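PDB 5FQ8: DUF5012 domain-containing protein from Bacteroides thetaiotaomicron, which is of unknown function but is predicted to be a surface lipoprotein, with an Ig-like domain followed by a C-terminal domain of its own family. Local coordinates for residues 59-62 with 63-67. Residues are numbered along the deposited sequence; the frame is centred on the assembly and turned at random.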
loop_
_atom_site.group_PDB
_atom_site.type_symbol
_atom_site.label_atom_id
_atom_site.label_comp_id
_atom_site.label_asym_id
_atom_site.label_seq_id
_atom_site.Cartn_x
_atom_site.Cartn_y
_atom_site.Cartn_z
ATOM N N VAL G 59 -28.260 -68.530 22.193
ATOM C CA VAL G 59 -27.834 -68.431 23.578
ATOM C C VAL G 59 -27.625 -69.800 24.203
ATOM O O VAL G 59 -26.941 -69.907 25.226
ATOM C CB VAL G 59 -28.849 -67.611 24.394
ATOM C CG1 VAL G 59 -28.890 -66.192 23.886
ATOM C CG2 VAL G 59 -30.222 -68.240 24.306
ATOM N N ASN G 60 -28.190 -70.853 23.620
ATOM C CA ASN G 60 -28.069 -72.197 24.164
ATOM C C ASN G 60 -26.913 -72.981 23.558
ATOM O O ASN G 60 -26.826 -74.192 23.773
ATOM C CB ASN G 60 -29.374 -72.968 23.963
ATOM C CG ASN G 60 -30.481 -72.483 24.871
ATOM O OD1 ASN G 60 -31.444 -71.872 24.416
ATOM N ND2 ASN G 60 -30.353 -72.759 26.164
ATOM N N THR G 61 -26.034 -72.324 22.805
ATOM C CA THR G 61 -24.852 -72.956 22.234
ATOM C C THR G 61 -23.668 -72.013 22.371
ATOM O O THR G 61 -23.642 -70.961 21.725
ATOM C CB THR G 61 -25.059 -73.309 20.762
ATOM O OG1 THR G 61 -26.064 -74.320 20.640
ATOM C CG2 THR G 61 -23.768 -73.814 20.159
ATOM N N PRO G 62 -22.687 -72.335 23.207
ATOM C CA PRO G 62 -21.547 -71.431 23.381
ATOM C C PRO G 62 -20.830 -71.167 22.068
ATOM O O PRO G 62 -20.806 -72.007 21.168
ATOM C CB PRO G 62 -20.652 -72.186 24.366
ATOM C CG PRO G 62 -21.600 -73.032 25.143
ATOM C CD PRO G 62 -22.673 -73.439 24.179
ATOM N N GLY G 63 -20.263 -69.975 21.961
ATOM C CA GLY G 63 -19.507 -69.596 20.786
ATOM C C GLY G 63 -19.543 -68.093 20.576
ATOM O O GLY G 63 -19.889 -67.330 21.475
ATOM N N ILE G 64 -19.172 -67.692 19.362
ATOM C CA ILE G 64 -19.133 -66.293 18.955
ATOM C C ILE G 64 -20.201 -66.062 17.899
ATOM O O ILE G 64 -20.244 -66.764 16.881
ATOM C CB ILE G 64 -17.753 -65.898 18.414
ATOM C CG1 ILE G 64 -16.660 -66.274 19.407
ATOM C CG2 ILE G 64 -17.712 -64.415 18.139
ATOM C CD1 ILE G 64 -15.278 -65.893 18.934
ATOM N N TYR G 65 -21.046 -65.061 18.131
ATOM C CA TYR G 65 -22.132 -64.717 17.227
ATOM C C TYR G 65 -21.983 -63.263 16.824
ATOM O O TYR G 65 -21.913 -62.383 17.688
ATOM C CB TYR G 65 -23.486 -64.966 17.886
ATOM C CG TYR G 65 -23.724 -66.411 18.201
ATOM C CD1 TYR G 65 -24.188 -67.285 17.230
ATOM C CD2 TYR G 65 -23.461 -66.913 19.461
ATOM C CE1 TYR G 65 -24.400 -68.612 17.510
ATOM C CE2 TYR G 65 -23.669 -68.243 19.752
ATOM C CZ TYR G 65 -24.137 -69.086 18.773
ATOM O OH TYR G 65 -24.341 -70.411 19.063
ATOM N N ASN G 66 -21.926 -63.016 15.517
ATOM C CA ASN G 66 -21.825 -61.671 14.964
ATOM C C ASN G 66 -23.158 -61.253 14.359
ATOM O O ASN G 66 -23.750 -62.002 13.576
ATOM C CB ASN G 66 -20.736 -61.598 13.897
ATOM C CG ASN G 66 -19.357 -61.747 14.469
ATOM O OD1 ASN G 66 -18.701 -60.764 14.787
ATOM N ND2 ASN G 66 -18.903 -62.984 14.602
ATOM N N LEU G 67 -23.616 -60.056 14.715
ATOM C CA LEU G 67 -24.821 -59.462 14.156
ATOM C C LEU G 67 -24.428 -58.218 13.384
ATOM O O LEU G 67 -23.657 -57.398 13.883
ATOM C CB LEU G 67 -25.816 -59.106 15.247
ATOM C CG LEU G 67 -26.262 -60.205 16.201
ATOM C CD1 LEU G 67 -26.429 -59.626 17.583
ATOM C CD2 LEU G 67 -27.561 -60.792 15.732
#
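Thr61 offers its backbone carbonyl to the phenol of Tyr65, four residues further on, where the chain leaves the loop after strand 52-54 and enters strand 63-72. Tyr65 OH donates to Thr61 O over 2.8 Å. The bond arrives from beside the carbonyl rather than head-on, with a C=O...OH angle of 131° and the hydroxyl tilted 30° out of the carbonyl plane. Thr61 O lies at the edge of the ring and in its plane, 3.4 Å from Tyr65 CE2. The threonine side chain crosses the tyrosine at roughly a right angle, bringing Thr61 CB within 3.4 Å of Tyr65 OH and its methyl CG2 within 3.6 Å. Its own hydroxyl, OG1, turns elsewhere, to a hydrogen bond with Asp58. Pro62 follows at the bend, its beta carbon pointing away overall, though CB still lies against Gly63 N. Gly63 then takes a positive phi, a conformation that suits glycine, since a beta carbon would collide with Pro62 O.

Tyr65 reaches back because CG is anti to its carbonyl carbon and beside its backbone N (chi1 -64°), which swings the ring obliquely back toward the loop. Val57, Asp58 and Val87 also touch this side chain, while backbone bonds tie Gly63 and Tyr65 to strand 78-87. The arrangement is a tyrosine corner, a motif familiar from Greek-key beta-sandwiches such as Ig-like domains. A phenylalanine here would probably preserve much of the ring packing yet deprive Thr61 O of its phenolic donor, making the bend less firmly fixed. Chemically, one side-chain hydroxyl ties loop to strand, and because the acceptor is a main-chain carbonyl, the link need not depend on the threonine side chain.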